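Long-range contacts in disease resistance protein RRS1 (Arabidopsis thaliana, PDB 4C6S), which acts as a plant immune receptor and W-box-binding transcription factor, pairing through its TIR and other domains with RPS4 to recognise the bacterial effectors AvrRps4 and PopP2: residues E6-S11 with K31-V36; E55-S60 with K89-V94; M62-N67 with S95-D100. All blocks are in the same frame, centred on the assembly; numbering follows the deposited sequence.

All three interactions stitch the central parallel sheet of the TIR domain, the part of the protein that takes part in homo- and heterodimerization. Interaction 1 joins strand 35-39, at one edge of the sheet, to strand 8-12, while interactions 2 and 3 follow one another along the pairing of strands 59-65 and 92-98, their centres about 18 Å apart. Strand 8-12 neighbours strand 59-65, so interactions 1 and 2, with centres about 10 Å apart, share an interface where Cys9 N lies 2.9 Å from Val59 O. Farther along it Ser11 O comes within 2.8 Å of Val63 N, tying interaction 1 to interaction 3, where the loop after strand 59-65 bonds a sulfate ion, probably from the crystallisation liquor, through Asn67 N.

Interaction 1: residues E6-S11 with K31-V36; sequences EFVCIS and KGINNV
Val8 and Ile33 meet methyl to methyl, CG2 on CG2 at 3.5 Å, beside the parallel pairing of strands 8-12 and 35-39 at one side of the TIR sheet. The two side chains cross obliquely; the valine rotamer (chi1 173° for CG1) puts CG2 where it meets Ile33. Branched residues suit this face, where Val8 also packs on Val59 and Val61 of the next strand and Ile33 on Phe144. Asn35 shares the face with Val8. Its CG stands between its own backbone N and carbonyl carbon (chi1 70°), and the amide turns back along its own chain: ND2 donates to Ile33 O at 3.2 Å, nearly straight and in both planes, while OD1 is bonded to Ser25 OG of helix 20-30. OD1 and ND2 are both satisfied; Ile10 CD1 lies 3.8 Å from Asn35 OD1. On the other face Val36 CG2 approaches Cys9 SG at 4.1 Å and the Phe7 ring obliquely at CE2. The backbones are joined by Val8 N to Asn34 O, Val36 N to Val8 O and Ile10 N to Val36 O. Where the two chains diverge at Glu6, a water donates to Glu6 O at 2.7 Å and accepts from Asn34 N at 2.8 Å.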
loop_
_atom_site.group_PDB
_atom_site.type_symbol
_atom_site.label_atom_id
_atom_site.label_comp_id
_atom_site.label_asym_id
_atom_site.label_seq_id
_atom_site.Cartn_x
_atom_site.Cartn_y
_atom_site.Cartn_z
ATOM N N GLU A 6 -4.794 12.011 22.471
ATOM C CA GLU A 6 -5.857 11.616 21.567
ATOM C C GLU A 6 -5.279 10.662 20.528
ATOM O O GLU A 6 -4.111 10.784 20.145
ATOM C CB GLU A 6 -6.467 12.846 20.894
ATOM C CG GLU A 6 -7.982 12.781 20.742
ATOM C CD GLU A 6 -8.702 12.845 22.072
ATOM O OE1 GLU A 6 -8.319 13.680 22.916
ATOM O OE2 GLU A 6 -9.654 12.062 22.274
ATOM N N PHE A 7 -6.084 9.702 20.083
ATOM C CA PHE A 7 -5.612 8.759 19.081
ATOM C C PHE A 7 -6.687 8.450 18.053
ATOM O O PHE A 7 -7.867 8.740 18.264
ATOM C CB PHE A 7 -5.139 7.469 19.744
ATOM C CG PHE A 7 -6.247 6.655 20.357
ATOM C CD1 PHE A 7 -6.667 6.898 21.656
ATOM C CD2 PHE A 7 -6.860 5.641 19.633
ATOM C CE1 PHE A 7 -7.683 6.142 22.224
ATOM C CE2 PHE A 7 -7.870 4.888 20.188
ATOM C CZ PHE A 7 -8.286 5.139 21.490
ATOM N N VAL A 8 -6.271 7.835 16.948
ATOM C CA VAL A 8 -7.168 7.515 15.861
ATOM C C VAL A 8 -7.425 6.020 15.843
ATOM O O VAL A 8 -6.510 5.231 16.077
ATOM C CB VAL A 8 -6.542 7.936 14.511
ATOM C CG1 VAL A 8 -7.399 7.456 13.335
ATOM C CG2 VAL A 8 -6.344 9.438 14.474
ATOM N N CYS A 9 -8.666 5.615 15.589
ATOM C CA CYS A 9 -8.926 4.194 15.383
ATOM C C CYS A 9 -9.294 3.956 13.933
ATOM O O CYS A 9 -10.266 4.517 13.450
ATOM C CB CYS A 9 -10.049 3.687 16.284
ATOM S SG CYS A 9 -10.405 1.921 16.054
ATOM N N ILE A 10 -8.519 3.123 13.248
ATOM C CA ILE A 10 -8.843 2.758 11.868
ATOM C C ILE A 10 -9.543 1.416 11.866
ATOM O O ILE A 10 -8.982 0.436 12.365
ATOM C CB ILE A 10 -7.576 2.593 11.032
ATOM C CG1 ILE A 10 -6.736 3.868 11.054
ATOM C CG2 ILE A 10 -7.958 2.192 9.584
ATOM C CD1 ILE A 10 -5.290 3.635 10.611
ATOM N N SER A 11 -10.755 1.354 11.314
ATOM C CA SER A 11 -11.452 0.072 11.183
ATOM C C SER A 11 -11.433 -0.349 9.719
ATOM O O SER A 11 -11.513 0.503 8.834
ATOM C CB SER A 11 -12.888 0.180 11.683
ATOM O OG SER A 11 -13.518 1.331 11.150
ATOM N N LYS A 31 3.355 11.117 11.467
ATOM C CA LYS A 31 2.861 12.473 11.632
ATOM C C LYS A 31 2.727 12.779 13.114
ATOM O O LYS A 31 2.402 13.904 13.501
ATOM C CB LYS A 31 1.493 12.596 10.951
ATOM C CG LYS A 31 1.029 14.023 10.729
ATOM C CD LYS A 31 1.884 14.702 9.670
ATOM C CE LYS A 31 1.365 16.092 9.350
ATOM N NZ LYS A 31 2.036 16.679 8.146
ATOM N N GLY A 32 2.981 11.775 13.948
ATOM C CA GLY A 32 2.917 11.961 15.385
ATOM C C GLY A 32 1.531 11.676 15.920
ATOM O O GLY A 32 1.183 12.091 17.030
ATOM N N ILE A 33 0.747 10.943 15.144
ATOM C CA ILE A 33 -0.625 10.657 15.522
ATOM C C ILE A 33 -0.775 9.194 15.922
ATOM O O ILE A 33 -0.725 8.300 15.078
ATOM C CB ILE A 33 -1.597 11.003 14.380
ATOM C CG1 ILE A 33 -1.547 12.503 14.070
ATOM C CG2 ILE A 33 -3.006 10.593 14.727
ATOM C CD1 ILE A 33 -2.294 12.870 12.791
ATOM N N ASN A 34 -0.956 8.957 17.218
ATOM C CA ASN A 34 -1.121 7.602 17.724
ATOM C C ASN A 34 -2.354 6.969 17.105
ATOM O O ASN A 34 -3.368 7.648 16.891
ATOM C CB ASN A 34 -1.269 7.620 19.235
ATOM C CG ASN A 34 -0.080 8.240 19.919
ATOM O OD1 ASN A 34 1.056 8.077 19.474
ATOM N ND2 ASN A 34 -0.330 8.959 21.006
ATOM N N ASN A 35 -2.277 5.678 16.801
ATOM C CA ASN A 35 -3.420 5.028 16.160
ATOM C C ASN A 35 -3.435 3.531 16.405
ATOM O O ASN A 35 -2.400 2.929 16.732
ATOM C CB ASN A 35 -3.488 5.360 14.656
ATOM C CG ASN A 35 -2.367 4.710 13.852
ATOM O OD1 ASN A 35 -2.536 3.620 13.285
ATOM N ND2 ASN A 35 -1.216 5.372 13.799
ATOM N N VAL A 36 -4.618 2.937 16.297
ATOM C CA VAL A 36 -4.739 1.495 16.425
ATOM C C VAL A 36 -5.621 1.042 15.280
ATOM O O VAL A 36 -6.353 1.847 14.686
ATOM C CB VAL A 36 -5.362 1.067 17.768
ATOM C CG1 VAL A 36 -4.545 1.601 18.931
ATOM C CG2 VAL A 36 -6.794 1.563 17.854
HETATM O O HOH W 1 -1.631 10.973 19.072
#

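Interaction 2: residues E55-S60 with K89-V94; sequences EKAGVS and KDQAVV
In the beta-alpha-beta unit of strands 59-65 and 92-98 of the TIR fold, Gln91 reaches across to Ala57 at the start of the parallel pairing. Its CG is anti to the backbone N (chi1 168°) and the chain stays extended to CD, a length that carries the amide over the turn after helix 51-56. There NE2 donates to Ala57 O at 2.9 Å, with the acceptor close to the amide plane but the donor tilted 29° from the carbonyl plane. NE2 also bonds Ile54 O, so two backbone carbonyls grip the amide and fix its rotation. OE1 lies 3.5 Å from Ser60 CB and accepts a bond from a water, which in turn accepts one from Ser60 OG. Gly58 O accepts from Ala92 N at 3.0 Å; Ser60 N then bonds Ala92 O at 2.7 Å and Val94 N bonds Ser60 O. On the face of Val59 and Ala92, Val59 CG1 meets Val94 CG2 at 4.2 Å. Helix 128-143 covers that face through His143, which touches both Val59 and Ala92, whereas helix 74-82 lies over Ser60 and Val93. Strand 8-12 and the residue before it flank the other edge, Phe7 bonding Gly58 and Cys9 bonding Val59.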
loop_
_atom_site.group_PDB
_atom_site.type_symbol
_atom_site.label_atom_id
_atom_site.label_comp_id
_atom_site.label_asym_id
_atom_site.label_seq_id
_atom_site.Cartn_x
_atom_site.Cartn_y
_atom_site.Cartn_z
ATOM N N GLU A 55 -14.409 3.426 20.899
ATOM C CA GLU A 55 -15.110 4.395 21.729
ATOM C C GLU A 55 -14.213 5.527 22.238
ATOM O O GLU A 55 -14.633 6.684 22.285
ATOM C CB GLU A 55 -15.789 3.680 22.902
ATOM C CG GLU A 55 -16.974 2.831 22.461
ATOM C CD GLU A 55 -17.487 1.923 23.554
ATOM O OE1 GLU A 55 -16.673 1.462 24.380
ATOM O OE2 GLU A 55 -18.707 1.664 23.576
ATOM N N LYS A 56 -12.979 5.198 22.610
ATOM C CA LYS A 56 -12.083 6.189 23.192
ATOM C C LYS A 56 -11.316 6.991 22.140
ATOM O O LYS A 56 -10.641 7.962 22.472
ATOM C CB LYS A 56 -11.095 5.533 24.155
ATOM C CG LYS A 56 -11.720 4.938 25.403
ATOM C CD LYS A 56 -10.636 4.594 26.412
ATOM C CE LYS A 56 -11.219 4.012 27.688
ATOM N NZ LYS A 56 -10.140 3.548 28.603
ATOM N N ALA A 57 -11.416 6.588 20.878
ATOM C CA ALA A 57 -10.708 7.294 19.802
ATOM C C ALA A 57 -11.271 8.699 19.574
ATOM O O ALA A 57 -12.489 8.902 19.585
ATOM C CB ALA A 57 -10.743 6.484 18.501
ATOM N N GLY A 58 -10.384 9.671 19.377
ATOM C CA GLY A 58 -10.819 11.014 19.032
ATOM C C GLY A 58 -11.303 11.071 17.593
ATOM O O GLY A 58 -12.180 11.856 17.244
ATOM N N VAL A 59 -10.723 10.232 16.749
ATOM C CA VAL A 59 -11.140 10.157 15.357
ATOM C C VAL A 59 -11.302 8.707 14.965
ATOM O O VAL A 59 -10.431 7.875 15.239
ATOM C CB VAL A 59 -10.118 10.819 14.417
ATOM C CG1 VAL A 59 -10.572 10.676 12.962
ATOM C CG2 VAL A 59 -9.917 12.284 14.794
ATOM N N SER A 60 -12.420 8.404 14.322
ATOM C CA SER A 60 -12.673 7.062 13.821
ATOM C C SER A 60 -12.582 7.092 12.305
ATOM O O SER A 60 -13.384 7.752 11.642
ATOM C CB SER A 60 -14.062 6.600 14.279
ATOM O OG SER A 60 -14.377 5.315 13.783
ATOM N N LYS A 89 -19.242 11.922 21.597
ATOM C CA LYS A 89 -19.669 12.849 20.542
ATOM C C LYS A 89 -18.629 13.963 20.310
ATOM O O LYS A 89 -18.872 14.930 19.583
ATOM C CB LYS A 89 -21.081 13.391 20.808
ATOM C CG LYS A 89 -21.742 14.111 19.621
ATOM C CD LYS A 89 -21.699 13.314 18.314
ATOM C CE LYS A 89 -22.011 14.227 17.126
ATOM N NZ LYS A 89 -22.614 13.517 15.964
ATOM N N ASP A 90 -17.462 13.812 20.930
ATOM C CA ASP A 90 -16.282 14.578 20.543
ATOM C C ASP A 90 -15.550 13.837 19.424
ATOM O O ASP A 90 -14.587 14.345 18.843
ATOM C CB ASP A 90 -15.336 14.750 21.729
ATOM C CG ASP A 90 -15.672 15.956 22.580
ATOM O OD1 ASP A 90 -15.975 17.028 22.012
ATOM O OD2 ASP A 90 -15.623 15.825 23.818
ATOM N N GLN A 91 -16.005 12.627 19.129
ATOM C CA GLN A 91 -15.328 11.804 18.137
ATOM C C GLN A 91 -15.793 12.120 16.732
ATOM O O GLN A 91 -16.989 12.091 16.443
ATOM C CB GLN A 91 -15.539 10.317 18.420
ATOM C CG GLN A 91 -15.108 9.410 17.283
ATOM C CD GLN A 91 -15.431 7.955 17.546
ATOM O OE1 GLN A 91 -16.294 7.367 16.893
ATOM N NE2 GLN A 91 -14.735 7.365 18.503
ATOM N N ALA A 92 -14.838 12.413 15.858
ATOM C CA ALA A 92 -15.130 12.615 14.444
ATOM C C ALA A 92 -15.048 11.300 13.694
ATOM O O ALA A 92 -14.265 10.418 14.051
ATOM C CB ALA A 92 -14.157 13.594 13.844
ATOM N N VAL A 93 -15.827 11.187 12.624
ATOM C CA VAL A 93 -15.791 10.006 11.783
ATOM C C VAL A 93 -15.351 10.373 10.362
ATOM O O VAL A 93 -15.917 11.265 9.728
ATOM C CB VAL A 93 -17.155 9.284 11.754
ATOM C CG1 VAL A 93 -17.077 8.058 10.855
ATOM C CG2 VAL A 93 -17.577 8.894 13.170
ATOM N N VAL A 94 -14.313 9.708 9.876
ATOM C CA VAL A 94 -13.855 9.937 8.510
ATOM C C VAL A 94 -14.009 8.624 7.756
ATOM O O VAL A 94 -13.649 7.566 8.280
ATOM C CB VAL A 94 -12.385 10.388 8.493
ATOM C CG1 VAL A 94 -11.896 10.569 7.055
ATOM C CG2 VAL A 94 -12.233 11.686 9.281
HETATM O O HOH W 2 -16.716 5.180 15.276
#

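Interaction 3: residues M62-N67 with S95-D100; sequences MVLPGN and SVLYGD. With SO4 (sulfate ion), chain D.
Leu64 packs against Leu97 on one face of two paired strands, CD1 to CD2 at 3.9 Å, the side chains crossing at a slant. Leu64 CG is anti to the carbonyl carbon and beside the backbone N (chi1 -63°). Leucine suits this apolar face, which Phe78 of helix 74-82 covers at Leu64 and Leu111 of helix 104-113 covers at both leucines. On the other face Val63 and Tyr98 run alongside one another in the same direction, with CG1 of the valine 4.1 Å from CB of the tyrosine. The Tyr98 ring stacks with Phe20 and its OH bonds Asp128.

These strands, 59-65 and 92-98, lie in the parallel sheet of the TIR domain and are linked by the crossover through helix 74-82. Their backbones alternate bonds: Val96 N to Met62 O and Leu64 N to Val96 O, both 2.8 Å, then a longer one from Tyr98 N to Leu64 O at 3.2 Å.

Past Leu64 the strands separate, Pro65 CA and Tyr98 CA standing 5.8 Å apart, and the contact reaches solvent at Asp100. Proline, centre of an inverse gamma turn, suits position 65, whose N does not face strand 92-98; the bonding resumes at Gly66, whose N donates to Tyr98 O from 36° above the carbonyl plane. Asn67 N donates to sulfate O4 at 3.1 Å. Gly99 CA lies 3.3 Å from Asn67 OD1, off to one side of the amide plane, where a beta carbon would clash; that oxygen accepts from Ser101 N. Asn67 ND2 donates a hydrogen bond to Asp100 OD1 at 2.8 Å, nearly in the amide plane; the side chains cross at about a right angle, their planes 16° apart.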
loop_
_atom_site.group_PDB
_atom_site.type_symbol
_atom_site.label_atom_id
_atom_site.label_comp_id
_atom_site.label_asym_id
_atom_site.label_seq_id
_atom_site.Cartn_x
_atom_site.Cartn_y
_atom_site.Cartn_z
ATOM N N MET A 62 -13.055 4.959 9.128
ATOM C CA MET A 62 -13.617 3.707 8.634
ATOM C C MET A 62 -13.144 3.489 7.211
ATOM O O MET A 62 -13.494 4.262 6.319
ATOM C CB MET A 62 -15.143 3.758 8.661
ATOM C CG MET A 62 -15.688 3.911 10.082
ATOM S SD MET A 62 -17.490 3.900 10.213
ATOM C CE MET A 62 -17.865 2.418 9.353
ATOM N N VAL A 63 -12.315 2.471 7.004
ATOM C CA VAL A 63 -11.865 2.134 5.658
ATOM C C VAL A 63 -12.793 1.071 5.132
ATOM O O VAL A 63 -12.855 -0.045 5.661
ATOM C CB VAL A 63 -10.429 1.623 5.651
ATOM C CG1 VAL A 63 -10.053 1.181 4.240
ATOM C CG2 VAL A 63 -9.496 2.721 6.143
ATOM N N LEU A 64 -13.555 1.430 4.105
ATOM C CA LEU A 64 -14.683 0.621 3.676
ATOM C C LEU A 64 -14.316 -0.146 2.426
ATOM O O LEU A 64 -13.529 0.346 1.608
ATOM C CB LEU A 64 -15.889 1.522 3.400
ATOM C CG LEU A 64 -16.362 2.263 4.655
ATOM C CD1 LEU A 64 -17.167 3.501 4.301
ATOM C CD2 LEU A 64 -17.179 1.334 5.545
ATOM N N PRO A 65 -14.858 -1.370 2.285
ATOM C CA PRO A 65 -14.604 -2.184 1.088
ATOM C C PRO A 65 -15.461 -1.685 -0.067
ATOM O O PRO A 65 -16.555 -2.190 -0.325
ATOM C CB PRO A 65 -15.026 -3.587 1.523
ATOM C CG PRO A 65 -16.097 -3.353 2.557
ATOM C CD PRO A 65 -15.716 -2.071 3.268
ATOM N N GLY A 66 -14.943 -0.681 -0.763
ATOM C CA GLY A 66 -15.735 0.050 -1.732
ATOM C C GLY A 66 -16.139 -0.717 -2.966
ATOM O O GLY A 66 -17.047 -0.289 -3.682
ATOM N N ASN A 67 -15.475 -1.842 -3.228
ATOM C CA ASN A 67 -15.846 -2.693 -4.366
ATOM C C ASN A 67 -17.092 -3.534 -4.083
ATOM O O ASN A 67 -17.668 -4.134 -4.996
ATOM C CB ASN A 67 -14.685 -3.623 -4.722
ATOM C CG ASN A 67 -13.529 -2.900 -5.409
ATOM O OD1 ASN A 67 -13.490 -1.671 -5.460
ATOM N ND2 ASN A 67 -12.583 -3.670 -5.940
ATOM N N SER A 95 -14.562 8.676 6.541
ATOM C CA SER A 95 -14.845 7.449 5.799
ATOM C C SER A 95 -13.966 7.386 4.563
ATOM O O SER A 95 -13.728 8.397 3.914
ATOM C CB SER A 95 -16.315 7.397 5.373
ATOM O OG SER A 95 -17.157 7.280 6.509
ATOM N N VAL A 96 -13.489 6.189 4.242
ATOM C CA VAL A 96 -12.624 6.028 3.078
ATOM C C VAL A 96 -13.201 4.935 2.204
ATOM O O VAL A 96 -13.322 3.778 2.643
ATOM C CB VAL A 96 -11.193 5.628 3.500
ATOM C CG1 VAL A 96 -10.290 5.486 2.276
ATOM C CG2 VAL A 96 -10.594 6.667 4.475
ATOM N N LEU A 97 -13.578 5.296 0.973
ATOM C CA LEU A 97 -14.111 4.314 0.033
ATOM C C LEU A 97 -12.923 3.775 -0.737
ATOM O O LEU A 97 -12.436 4.422 -1.668
ATOM C CB LEU A 97 -15.123 4.944 -0.926
ATOM C CG LEU A 97 -16.342 5.553 -0.258
ATOM C CD1 LEU A 97 -17.301 6.148 -1.300
ATOM C CD2 LEU A 97 -17.070 4.475 0.535
ATOM N N TYR A 98 -12.441 2.603 -0.331
ATOM C CA TYR A 98 -11.203 2.074 -0.892
ATOM C C TYR A 98 -11.467 0.897 -1.825
ATOM O O TYR A 98 -12.171 -0.052 -1.461
ATOM C CB TYR A 98 -10.228 1.650 0.220
ATOM C CG TYR A 98 -8.945 1.124 -0.373
ATOM C CD1 TYR A 98 -8.011 1.997 -0.922
ATOM C CD2 TYR A 98 -8.691 -0.236 -0.446
ATOM C CE1 TYR A 98 -6.848 1.521 -1.522
ATOM C CE2 TYR A 98 -7.533 -0.716 -1.032
ATOM C CZ TYR A 98 -6.613 0.171 -1.558
ATOM O OH TYR A 98 -5.476 -0.302 -2.145
ATOM N N GLY A 99 -10.899 0.938 -3.028
ATOM C CA GLY A 99 -11.007 -0.195 -3.927
ATOM C C GLY A 99 -10.743 0.216 -5.359
ATOM O O GLY A 99 -10.893 1.394 -5.693
ATOM N N ASP A 100 -10.369 -0.746 -6.197
ATOM C CA ASP A 100 -10.018 -0.464 -7.595
ATOM C C ASP A 100 -11.204 -0.537 -8.548
ATOM O O ASP A 100 -11.037 -0.425 -9.763
ATOM C CB ASP A 100 -8.910 -1.407 -8.093
ATOM C CG ASP A 100 -9.321 -2.874 -8.082
ATOM O OD1 ASP A 100 -10.495 -3.190 -7.802
ATOM O OD2 ASP A 100 -8.456 -3.726 -8.377
HETATM S S SO4 D . -11.848 -3.766 -1.444
HETATM O O1 SO4 D . -10.713 -3.804 -2.366
HETATM O O2 SO4 D . -11.322 -3.446 -0.114
HETATM O O3 SO4 D . -12.484 -5.080 -1.401
HETATM O O4 SO4 D . -12.848 -2.791 -1.906
#